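Local coordinates for protein anaerobically-induced outer membrane porin OprE (Pseudomonas aeruginosa, PDB 4FRX) that probably forms a water-filled channel through the outer membrane that lets small solutes diffuse into the periplasm, at residues 295-300 and 344-349; 358-363 and 382-387; 226-231 and 239-244; 328-333 and 403-408. All blocks are in the same frame, centred on the assembly; numbering follows the deposited sequence.

Contact 1: residues 295-300 and 344-349. With C8E ((hydroxyethyloxy)tri(ethyloxy)octane), chain E.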
# COMPACT_ATOMS: atom_id res chain seq x y z
N HIS A 295 -16.78 15.89 12.57
CA HIS A 295 -17.28 14.55 12.29
C HIS A 295 -17.08 14.20 10.83
O HIS A 295 -17.32 15.02 9.95
CB HIS A 295 -18.78 14.44 12.58
CG HIS A 295 -19.16 14.73 14.00
ND1 HIS A 295 -19.09 13.79 15.00
CD2 HIS A 295 -19.68 15.85 14.57
CE1 HIS A 295 -19.51 14.32 16.13
NE2 HIS A 295 -19.88 15.56 15.90
N SER A 296 -16.67 12.96 10.57
CA SER A 296 -16.71 12.43 9.21
C SER A 296 -17.52 11.14 9.20
O SER A 296 -17.31 10.26 10.04
CB SER A 296 -15.30 12.21 8.65
OG SER A 296 -14.60 11.20 9.36
N ILE A 297 -18.46 11.06 8.28
CA ILE A 297 -19.26 9.85 8.14
C ILE A 297 -19.21 9.39 6.69
O ILE A 297 -19.44 10.16 5.76
CB ILE A 297 -20.72 10.07 8.65
CG1 ILE A 297 -21.48 8.75 8.68
CG2 ILE A 297 -21.45 11.09 7.80
CD1 ILE A 297 -21.10 7.85 9.85
N GLY A 298 -18.89 8.11 6.50
CA GLY A 298 -18.72 7.57 5.16
C GLY A 298 -19.48 6.27 4.90
O GLY A 298 -19.75 5.50 5.82
N ALA A 299 -19.83 6.05 3.64
CA ALA A 299 -20.46 4.81 3.23
C ALA A 299 -19.92 4.41 1.86
O ALA A 299 -19.80 5.24 0.98
CB ALA A 299 -21.97 4.95 3.19
N GLY A 300 -19.61 3.12 1.67
CA GLY A 300 -18.99 2.71 0.42
C GLY A 300 -19.44 1.35 -0.04
O GLY A 300 -19.93 0.55 0.76
N VAL A 344 -19.07 1.10 6.26
CA VAL A 344 -19.41 2.38 6.86
C VAL A 344 -18.23 2.87 7.66
O VAL A 344 -17.50 2.08 8.28
CB VAL A 344 -20.68 2.29 7.74
CG1 VAL A 344 -21.87 1.93 6.87
CG2 VAL A 344 -20.50 1.26 8.84
N ARG A 345 -18.01 4.18 7.62
CA ARG A 345 -16.88 4.79 8.31
C ARG A 345 -17.35 5.91 9.21
O ARG A 345 -18.27 6.64 8.86
CB ARG A 345 -15.91 5.39 7.29
CG ARG A 345 -15.33 4.39 6.32
CD ARG A 345 -14.28 5.07 5.44
NE ARG A 345 -13.73 4.11 4.50
CZ ARG A 345 -12.61 4.28 3.82
NH1 ARG A 345 -11.90 5.39 3.98
NH2 ARG A 345 -12.20 3.33 2.98
N TYR A 346 -16.72 6.04 10.37
CA TYR A 346 -16.92 7.21 11.22
C TYR A 346 -15.59 7.72 11.76
O TYR A 346 -14.73 6.93 12.18
CB TYR A 346 -17.86 6.94 12.40
CG TYR A 346 -17.95 8.15 13.30
CD1 TYR A 346 -18.65 9.28 12.90
CD2 TYR A 346 -17.30 8.19 14.53
CE1 TYR A 346 -18.72 10.41 13.70
CE2 TYR A 346 -17.37 9.31 15.34
CZ TYR A 346 -18.08 10.42 14.92
OH TYR A 346 -18.16 11.54 15.72
N GLY A 347 -15.43 9.03 11.76
CA GLY A 347 -14.26 9.65 12.36
C GLY A 347 -14.58 10.92 13.12
O GLY A 347 -15.58 11.58 12.85
N TYR A 348 -13.74 11.25 14.09
CA TYR A 348 -13.87 12.51 14.81
C TYR A 348 -12.50 13.12 15.06
O TYR A 348 -11.61 12.44 15.58
CB TYR A 348 -14.61 12.35 16.13
CG TYR A 348 -14.97 13.69 16.75
CD1 TYR A 348 -15.92 14.51 16.14
CD2 TYR A 348 -14.35 14.15 17.90
CE1 TYR A 348 -16.26 15.73 16.67
CE2 TYR A 348 -14.69 15.39 18.45
CZ TYR A 348 -15.65 16.17 17.82
OH TYR A 348 -16.02 17.40 18.32
N ASP A 349 -12.36 14.38 14.69
CA ASP A 349 -11.15 15.16 14.94
C ASP A 349 -11.38 16.02 16.18
O ASP A 349 -12.21 16.93 16.15
CB ASP A 349 -10.85 16.05 13.73
CG ASP A 349 -9.56 16.86 13.89
OD1 ASP A 349 -9.08 17.04 15.03
OD2 ASP A 349 -9.02 17.31 12.86
C1 C8E E . -18.85 13.31 20.30
C2 C8E E . -17.75 12.83 19.36
C3 C8E E . -16.83 11.82 20.06
C4 C8E E . -16.45 10.69 19.11
C5 C8E E . -16.41 9.36 19.83
C6 C8E E . -14.96 8.94 20.07
C7 C8E E . -14.86 7.75 21.02
C8 C8E E . -13.54 7.04 20.81
O9 C8E E . -12.96 6.70 22.05
C10 C8E E . -13.09 5.33 22.34
C11 C8E E . -11.83 4.86 23.06
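His295 and Tyr346 join by their polar ends across two antiparallel strands of the porin beta-barrel, on the side that also carries Tyr348 and a bound detergent tail, and therefore presumably the membrane-facing one. His295 ND1 and Tyr346 OH make a short hydrogen bond of 2.5 Å. Each ring is approached at its edge: the two meet rim to rim, with planes 38° apart. Tyr348 comes differently, over a face of the imidazole, with its CE1 above the ring centre and the planes inclined at 47°. Carbon C2 of the detergent lies over the centre of the Tyr348 ring, 3.8 Å above its plane. Such a cluster would suit a membrane-facing surface: the rings offer apolar faces, and the nitrogen and hydroxyl satisfy each other.

Ile297 crosses Tyr346 at about a right angle, its CD1 4.2 Å from Tyr346 CD1. The reverse side of the strands is leaner: Gly298 and Gly347 have no side chains. Ser296 OG accordingly rests directly against the neighbouring backbone, 3.4 Å from Gly347 CA.

Contact 2: residues 358-363 and 382-387. With C8E ((hydroxyethyloxy)tri(ethyloxy)octane), chain E.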
# COMPACT_ATOMS: atom_id res chain seq x y z
N LEU A 358 -5.60 14.90 18.57
CA LEU A 358 -6.30 13.65 18.91
C LEU A 358 -7.38 13.34 17.88
O LEU A 358 -8.23 14.18 17.59
CB LEU A 358 -6.90 13.68 20.33
CG LEU A 358 -7.65 12.43 20.81
CD1 LEU A 358 -6.71 11.26 21.11
CD2 LEU A 358 -8.54 12.69 22.03
N THR A 359 -7.35 12.13 17.31
CA THR A 359 -8.36 11.72 16.34
C THR A 359 -8.83 10.29 16.60
O THR A 359 -8.08 9.45 17.11
CB THR A 359 -7.84 11.80 14.88
OG1 THR A 359 -6.68 10.97 14.75
CG2 THR A 359 -7.48 13.23 14.48
N PHE A 360 -10.08 10.00 16.25
CA PHE A 360 -10.59 8.64 16.29
C PHE A 360 -11.19 8.27 14.96
O PHE A 360 -11.92 9.06 14.36
CB PHE A 360 -11.64 8.47 17.39
CG PHE A 360 -12.27 7.10 17.41
CD1 PHE A 360 -11.61 6.04 18.01
CD2 PHE A 360 -13.51 6.88 16.83
CE1 PHE A 360 -12.18 4.77 18.01
CE2 PHE A 360 -14.09 5.62 16.83
CZ PHE A 360 -13.43 4.57 17.42
N ASN A 361 -10.91 7.06 14.48
CA ASN A 361 -11.57 6.57 13.28
C ASN A 361 -12.02 5.12 13.43
O ASN A 361 -11.37 4.32 14.12
CB ASN A 361 -10.65 6.71 12.07
CG ASN A 361 -10.38 8.16 11.73
OD1 ASN A 361 -9.41 8.76 12.21
ND2 ASN A 361 -11.24 8.74 10.91
N THR A 362 -13.13 4.78 12.79
CA THR A 362 -13.54 3.38 12.75
C THR A 362 -14.19 3.03 11.42
O THR A 362 -14.75 3.88 10.75
CB THR A 362 -14.46 3.01 13.92
OG1 THR A 362 -14.68 1.60 13.92
CG2 THR A 362 -15.80 3.76 13.81
N ILE A 363 -14.08 1.77 11.03
CA ILE A 363 -14.69 1.32 9.79
C ILE A 363 -15.19 -0.09 10.01
O ILE A 363 -14.57 -0.90 10.71
CB ILE A 363 -13.68 1.37 8.62
CG1 ILE A 363 -14.31 0.77 7.35
CG2 ILE A 363 -12.40 0.62 9.00
CD1 ILE A 363 -13.47 0.98 6.11
N ARG A 382 -13.97 -5.15 11.61
CA ARG A 382 -14.16 -3.86 12.25
C ARG A 382 -12.80 -3.36 12.71
O ARG A 382 -12.11 -4.06 13.47
CB ARG A 382 -15.12 -3.99 13.46
CG ARG A 382 -15.33 -2.69 14.24
CD ARG A 382 -16.40 -2.87 15.34
NE ARG A 382 -17.65 -3.41 14.83
CZ ARG A 382 -18.00 -4.68 15.06
NH1 ARG A 382 -17.18 -5.45 15.79
NH2 ARG A 382 -19.13 -5.20 14.60
N ASP A 383 -12.41 -2.18 12.24
CA ASP A 383 -11.15 -1.56 12.65
C ASP A 383 -11.43 -0.30 13.44
O ASP A 383 -12.42 0.37 13.21
CB ASP A 383 -10.30 -1.12 11.44
CG ASP A 383 -9.78 -2.27 10.63
OD1 ASP A 383 -9.99 -3.43 11.02
OD2 ASP A 383 -9.15 -2.01 9.58
N ILE A 384 -10.53 0.02 14.36
CA ILE A 384 -10.50 1.34 14.98
C ILE A 384 -9.06 1.83 14.97
O ILE A 384 -8.10 1.05 15.01
CB ILE A 384 -11.05 1.34 16.43
CG1 ILE A 384 -10.22 0.44 17.34
CG2 ILE A 384 -12.52 0.91 16.46
CD1 ILE A 384 -9.14 1.17 18.12
N SER A 385 -8.91 3.15 14.91
CA SER A 385 -7.61 3.75 15.06
C SER A 385 -7.80 4.97 15.93
O SER A 385 -8.59 5.85 15.62
CB SER A 385 -7.03 4.14 13.70
OG SER A 385 -5.70 4.65 13.84
N LEU A 386 -7.09 4.98 17.06
CA LEU A 386 -7.05 6.12 17.96
C LEU A 386 -5.63 6.65 17.92
O LEU A 386 -4.68 5.90 18.16
CB LEU A 386 -7.40 5.66 19.38
CG LEU A 386 -7.38 6.73 20.48
CD1 LEU A 386 -8.46 7.77 20.23
CD2 LEU A 386 -7.55 6.08 21.84
N ALA A 387 -5.47 7.93 17.60
CA ALA A 387 -4.13 8.51 17.50
C ALA A 387 -4.06 9.86 18.19
O ALA A 387 -4.98 10.67 18.10
CB ALA A 387 -3.72 8.66 16.04
C1 C8E E . -18.85 13.31 20.30
C2 C8E E . -17.75 12.83 19.36
C3 C8E E . -16.83 11.82 20.06
C4 C8E E . -16.45 10.69 19.11
C5 C8E E . -16.41 9.36 19.83
C6 C8E E . -14.96 8.94 20.07
C7 C8E E . -14.86 7.75 21.02
C8 C8E E . -13.54 7.04 20.81
O9 C8E E . -12.96 6.70 22.05
C10 C8E E . -13.09 5.33 22.34
C11 C8E E . -11.83 4.86 23.06
O HOH W 1 -7.43 8.19 14.21
O HOH W 2 -4.17 12.46 15.35
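Thr362 and Asp383 make the tightest polar link between antiparallel strands 358-370 and 377-389, a hairpin of the barrel. With Thr362 OG1 anti to its own backbone N (chi1 -173°), the hydroxyl reaches across and donates to Asp383 O at 2.7 Å. That carbonyl also accepts from Ile363 N at 3.1 Å, so two donors grip one oxygen. Threonine fits here because its hydroxyl is taken up by the backbone, which lessens the cost of a polar group on an apolar surface; Ile384 CG2 lies 3.4 Å from Thr362 OG1. Farther along the same side, Phe360 CZ meets Ile384 CG2 at 3.9 Å, while Leu386 CD1 reaches the edge of the phenyl ring. Detergent carbon C8 lies over one face of that ring, displaced toward the rim, 3.5 Å from Phe360 CD1.

The opposite side is more polar and, around Asn361, looser, though Ile363 CG2 packs beside Asp383 CB. Asn361 and Ser385 lack close side-chain contact, and a water lies between the strands, hydrogen-bonded to Thr359 OG1 at 2.9 Å. Asn361 OD1 and Ser385 O compete for its protons. A second water is hydrogen-bonded to Thr359 OG1 and weakly to Ala387 O, consistent with a channel-facing side. Ser385 OG is bonded to Lys403 NZ. The hairpin is flanked by strand 340-349, where Tyr346 touches Thr362, and by strand 399-409, where Trp402 and Asn404 touch Ile384.

Contact 3: residues 226-231 and 239-244. With C8E ((hydroxyethyloxy)tri(ethyloxy)octane), chain F.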
# COMPACT_ATOMS: atom_id res chain seq x y z
N LEU A 226 -9.33 3.56 -13.70
CA LEU A 226 -9.87 4.92 -13.80
C LEU A 226 -10.32 5.35 -12.41
O LEU A 226 -10.79 4.51 -11.63
CB LEU A 226 -11.05 4.97 -14.77
CG LEU A 226 -10.71 4.71 -16.24
CD1 LEU A 226 -11.98 4.42 -17.05
CD2 LEU A 226 -9.92 5.87 -16.84
N GLY A 227 -10.16 6.63 -12.09
CA GLY A 227 -10.53 7.14 -10.79
C GLY A 227 -11.11 8.55 -10.86
O GLY A 227 -10.82 9.31 -11.78
N LEU A 228 -11.92 8.91 -9.88
CA LEU A 228 -12.43 10.26 -9.79
C LEU A 228 -12.50 10.60 -8.32
O LEU A 228 -12.91 9.77 -7.52
CB LEU A 228 -13.82 10.34 -10.44
CG LEU A 228 -14.73 11.56 -10.30
CD1 LEU A 228 -15.65 11.62 -11.51
CD2 LEU A 228 -15.56 11.53 -9.03
N ILE A 229 -12.09 11.81 -7.97
CA ILE A 229 -12.28 12.31 -6.63
C ILE A 229 -12.93 13.68 -6.76
O ILE A 229 -12.41 14.55 -7.45
CB ILE A 229 -10.95 12.47 -5.89
CG1 ILE A 229 -10.19 11.15 -5.85
CG2 ILE A 229 -11.21 12.98 -4.47
CD1 ILE A 229 -10.66 10.22 -4.76
N HIS A 230 -14.08 13.85 -6.11
CA HIS A 230 -14.80 15.12 -6.19
C HIS A 230 -15.15 15.64 -4.81
O HIS A 230 -15.63 14.90 -3.95
CB HIS A 230 -16.07 14.97 -7.02
CG HIS A 230 -16.86 16.23 -7.13
ND1 HIS A 230 -17.90 16.54 -6.28
CD2 HIS A 230 -16.73 17.29 -7.97
CE1 HIS A 230 -18.39 17.72 -6.60
NE2 HIS A 230 -17.70 18.20 -7.62
N ASN A 231 -14.90 16.93 -4.59
CA ASN A 231 -15.23 17.55 -3.31
C ASN A 231 -16.33 18.59 -3.49
O ASN A 231 -16.21 19.47 -4.34
CB ASN A 231 -13.99 18.12 -2.64
CG ASN A 231 -13.16 17.05 -1.93
OD1 ASN A 231 -13.61 16.46 -0.95
ND2 ASN A 231 -11.95 16.81 -2.41
N LEU A 239 -18.88 17.04 1.02
CA LEU A 239 -19.08 15.67 0.58
C LEU A 239 -17.99 15.31 -0.42
O LEU A 239 -17.81 16.00 -1.42
CB LEU A 239 -20.46 15.47 -0.05
CG LEU A 239 -20.71 14.08 -0.67
CD1 LEU A 239 -20.93 13.04 0.40
CD2 LEU A 239 -21.89 14.11 -1.66
N LYS A 240 -17.26 14.25 -0.12
CA LYS A 240 -16.18 13.76 -0.97
C LYS A 240 -16.63 12.46 -1.63
O LYS A 240 -17.14 11.57 -0.97
CB LYS A 240 -14.94 13.53 -0.14
CG LYS A 240 -13.74 13.01 -0.92
CD LYS A 240 -12.58 12.71 0.02
CE LYS A 240 -11.39 12.12 -0.73
NZ LYS A 240 -10.45 11.43 0.19
N THR A 241 -16.48 12.38 -2.95
CA THR A 241 -16.92 11.23 -3.72
C THR A 241 -15.68 10.59 -4.31
O THR A 241 -14.86 11.26 -4.92
CB THR A 241 -17.81 11.69 -4.89
OG1 THR A 241 -18.96 12.35 -4.37
CG2 THR A 241 -18.25 10.49 -5.72
N ASP A 242 -15.55 9.29 -4.13
CA ASP A 242 -14.34 8.58 -4.51
C ASP A 242 -14.79 7.40 -5.34
O ASP A 242 -15.40 6.48 -4.81
CB ASP A 242 -13.61 8.16 -3.23
CG ASP A 242 -12.37 7.31 -3.48
OD1 ASP A 242 -12.32 6.52 -4.44
OD2 ASP A 242 -11.43 7.41 -2.66
N LEU A 243 -14.49 7.43 -6.64
CA LEU A 243 -14.91 6.36 -7.57
C LEU A 243 -13.69 5.69 -8.18
O LEU A 243 -12.70 6.35 -8.52
CB LEU A 243 -15.79 6.91 -8.69
CG LEU A 243 -16.97 7.79 -8.30
CD1 LEU A 243 -17.77 8.17 -9.54
CD2 LEU A 243 -17.85 7.05 -7.30
N ARG A 244 -13.75 4.37 -8.29
CA ARG A 244 -12.63 3.59 -8.80
C ARG A 244 -13.15 2.45 -9.67
O ARG A 244 -14.19 1.85 -9.37
CB ARG A 244 -11.78 3.02 -7.66
CG ARG A 244 -11.35 4.03 -6.62
CD ARG A 244 -10.46 3.42 -5.56
NE ARG A 244 -10.21 4.37 -4.47
CZ ARG A 244 -9.45 4.11 -3.42
NH1 ARG A 244 -8.86 2.93 -3.30
NH2 ARG A 244 -9.29 5.03 -2.47
C3 C8E F . -11.53 9.64 -16.62
C4 C8E F . -12.70 9.66 -15.63
C5 C8E F . -12.61 8.53 -14.62
C6 C8E F . -13.93 7.79 -14.42
C7 C8E F . -14.36 7.74 -12.96
C8 C8E F . -14.02 6.42 -12.28
O9 C8E F . -15.16 5.58 -12.21
O18 C8E F . -20.14 0.89 -17.82
C19 C8E F . -21.20 0.08 -18.28
C20 C8E F . -21.44 -0.84 -17.12
O21 C8E F . -22.76 -0.63 -16.68
O HOH W 3 -18.71 14.95 -4.02
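Lys240 runs alongside Asn231, and its fully extended chain can be followed atom by atom. CB begins against the amide oxygen, 3.3 Å from Asn231 OD1. CG, anti to the backbone N (chi1 180°), remains beside the same oxygen, and CD is drawing away from it, 4.0 Å from Asn231 OD1. CE has by then reached Ile229, meeting Ile229 CG2 at 3.8 Å. A long aliphatic chain suits this place: its methylenes run past the amide oxygen to reach Ile229 and carry the amino group well beyond the backbone. The other branch of Ile229 lies side by side with Asp242, where Ile229 CD1 rests 3.6 Å from Asp242 OD2. Arg244 holds that carboxylate side-on, its NE donating to Asp242 OD1 at 3.0 Å and its NH2 to OD2, one nitrogen to each oxygen, which fixes the rotation of the acid. The guanidinium also makes a cation-pi contact with Tyr324.

Strands 221-234 and 237-250 form a beta hairpin of the barrel wall, and these charged residues lie on its side away from the detergent, consistent with the channel interior. Residues on the other side alternate with them. There Leu228 and Leu243 point the same way, Leu228 CD2 4.1 Å from Leu243 CD1, with the detergent chain against the CB atoms of both. Farther along, a water in the plane of the His230 ring, at its edge, is hydrogen-bonded to His230 ND1, to Thr241 OG1 at 2.6 Å and, as donor, to Leu239 O.

Contact 4: residues 328-333 and 403-408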
# COMPACT_ATOMS: atom_id res chain seq x y z
N ASP A 328 -9.02 -2.15 1.51
CA ASP A 328 -7.72 -2.58 2.02
C ASP A 328 -7.59 -1.99 3.41
O ASP A 328 -7.32 -0.81 3.57
CB ASP A 328 -6.57 -2.12 1.12
CG ASP A 328 -5.21 -2.68 1.56
OD1 ASP A 328 -4.80 -2.48 2.72
OD2 ASP A 328 -4.53 -3.33 0.73
N VAL A 329 -7.77 -2.84 4.42
CA VAL A 329 -7.86 -2.41 5.81
C VAL A 329 -6.81 -3.14 6.66
O VAL A 329 -5.82 -3.63 6.13
CB VAL A 329 -9.30 -2.59 6.37
CG1 VAL A 329 -10.25 -1.63 5.65
CG2 VAL A 329 -9.79 -4.02 6.16
N GLN A 330 -7.01 -3.19 7.97
CA GLN A 330 -5.90 -3.58 8.85
C GLN A 330 -5.54 -5.05 8.68
O GLN A 330 -4.36 -5.41 8.66
CB GLN A 330 -6.21 -3.24 10.32
CG GLN A 330 -5.07 -3.60 11.26
CD GLN A 330 -5.35 -3.22 12.70
OE1 GLN A 330 -6.21 -2.37 12.98
NE2 GLN A 330 -4.62 -3.84 13.63
N ILE A 331 -6.54 -5.91 8.58
CA ILE A 331 -6.28 -7.33 8.42
C ILE A 331 -6.62 -7.78 7.00
O ILE A 331 -5.73 -8.22 6.27
CB ILE A 331 -7.05 -8.18 9.45
CG1 ILE A 331 -6.55 -7.86 10.87
CG2 ILE A 331 -6.91 -9.67 9.15
CD1 ILE A 331 -7.32 -8.61 11.99
N GLY A 332 -7.88 -7.64 6.61
CA GLY A 332 -8.33 -8.16 5.33
C GLY A 332 -8.21 -7.14 4.20
O GLY A 332 -7.89 -5.98 4.44
N LYS A 333 -8.45 -7.59 2.97
CA LYS A 333 -8.50 -6.68 1.83
C LYS A 333 -9.79 -6.82 1.02
O LYS A 333 -10.03 -6.06 0.09
CB LYS A 333 -7.28 -6.86 0.92
CG LYS A 333 -5.94 -6.63 1.61
CD LYS A 333 -4.77 -6.78 0.64
CE LYS A 333 -3.41 -6.75 1.36
NZ LYS A 333 -3.20 -5.46 2.10
N LYS A 403 -4.11 0.81 16.93
CA LYS A 403 -5.01 0.27 15.92
C LYS A 403 -5.50 -1.08 16.40
O LYS A 403 -4.70 -1.92 16.79
CB LYS A 403 -4.30 0.12 14.57
CG LYS A 403 -3.80 1.44 13.95
CD LYS A 403 -3.15 1.19 12.59
CE LYS A 403 -2.68 2.48 11.96
NZ LYS A 403 -3.76 3.51 11.87
N ASN A 404 -6.82 -1.31 16.37
CA ASN A 404 -7.36 -2.62 16.70
C ASN A 404 -8.23 -3.12 15.56
O ASN A 404 -9.01 -2.36 14.99
CB ASN A 404 -8.17 -2.54 17.99
CG ASN A 404 -8.91 -3.83 18.29
OD1 ASN A 404 -10.06 -4.01 17.90
ND2 ASN A 404 -8.24 -4.73 18.99
N ALA A 405 -8.11 -4.41 15.24
CA ALA A 405 -8.95 -5.01 14.22
C ALA A 405 -9.54 -6.34 14.69
O ALA A 405 -8.88 -7.12 15.37
CB ALA A 405 -8.13 -5.22 12.91
N SER A 406 -10.80 -6.58 14.32
CA SER A 406 -11.42 -7.90 14.49
C SER A 406 -11.87 -8.36 13.12
O SER A 406 -12.57 -7.62 12.43
CB SER A 406 -12.63 -7.85 15.42
OG SER A 406 -12.24 -7.68 16.76
N PHE A 407 -11.49 -9.58 12.75
CA PHE A 407 -11.72 -10.13 11.43
C PHE A 407 -12.29 -11.54 11.60
O PHE A 407 -11.75 -12.37 12.33
CB PHE A 407 -10.42 -10.16 10.63
CG PHE A 407 -10.55 -10.84 9.29
CD1 PHE A 407 -11.08 -10.18 8.21
CD2 PHE A 407 -10.16 -12.17 9.14
CE1 PHE A 407 -11.22 -10.82 6.97
CE2 PHE A 407 -10.28 -12.81 7.91
CZ PHE A 407 -10.82 -12.12 6.83
N ARG A 408 -13.42 -11.79 10.94
CA ARG A 408 -14.04 -13.10 11.00
C ARG A 408 -14.39 -13.52 9.58
O ARG A 408 -15.02 -12.75 8.83
CB ARG A 408 -15.31 -13.05 11.84
CG ARG A 408 -15.12 -12.45 13.22
CD ARG A 408 -14.46 -13.41 14.18
NE ARG A 408 -14.41 -12.86 15.53
CZ ARG A 408 -13.37 -12.19 16.02
NH1 ARG A 408 -12.28 -12.00 15.27
NH2 ARG A 408 -13.40 -11.73 17.27
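Ile331 and Gln330 press on Ala405 and Phe407 through carbon contacts, with no hydrogen bond between the two segments. Ile331 CD1 touches Ala405 CB at 3.6 Å and Phe407 CB at 3.7 Å. Its other branch, CG2, lies 3.8 Å from Phe407 CG, approaching the ring obliquely. Gln330 is extended, with CG anti to the backbone N (chi1 -179°), and passes over the alanine: Gln330 CD is 3.4 Å from Ala405 CB. The methyl of alanine is small enough for a flat amide to lie close against the strand. Gln330 OE1 ends 3.5 Å from Lys403 CB, and NE2 is hydrogen-bonded to Glu425 OE2.

Residues 328-333 belong to a long loop that folds inward against the inner wall of the beta-barrel, as loops of OprD-family porins do to narrow the channel. Acids on strand 377-389 position it through its backbone: Asp383 OD2 accepts from Gln330 N, while the two carboxylate oxygens of Glu381 take the amides of Ile331 and Gly332. Within the loop, Val329 N donates to Gly332 O at 3.1 Å. The ends of residues 328-333 are drawn together by a salt bridge of 2.9 Å between Lys333 NZ and Asp328 OD2; Lys333 NZ also bonds to Ser321 O, and Asp328 OD2 to the amide of Ala323.

In the fold
Contacts 1, 2 and 3 are pairings of neighbouring strands in the barrel wall, whereas contact 4 sets a loop against that wall from inside. Contact 1 is partly buried; the other three are surface contacts. Contacts 1 and 2 adjoin, their centres 10 Å apart: strands 340-349 and 358-370 are themselves paired, and one detergent molecule touches both. Contact 3, about 16 Å from contact 1 between centres, meets a different detergent molecule and has leucines where contact 1 has aromatic rings. Contacts 2 and 4 share Asp383, which lies in the hairpin yet bonds to the loop. Chemistry broadly follows the presumed side of the wall: mostly apolar and aromatic toward the detergent, more polar and charged toward the channel.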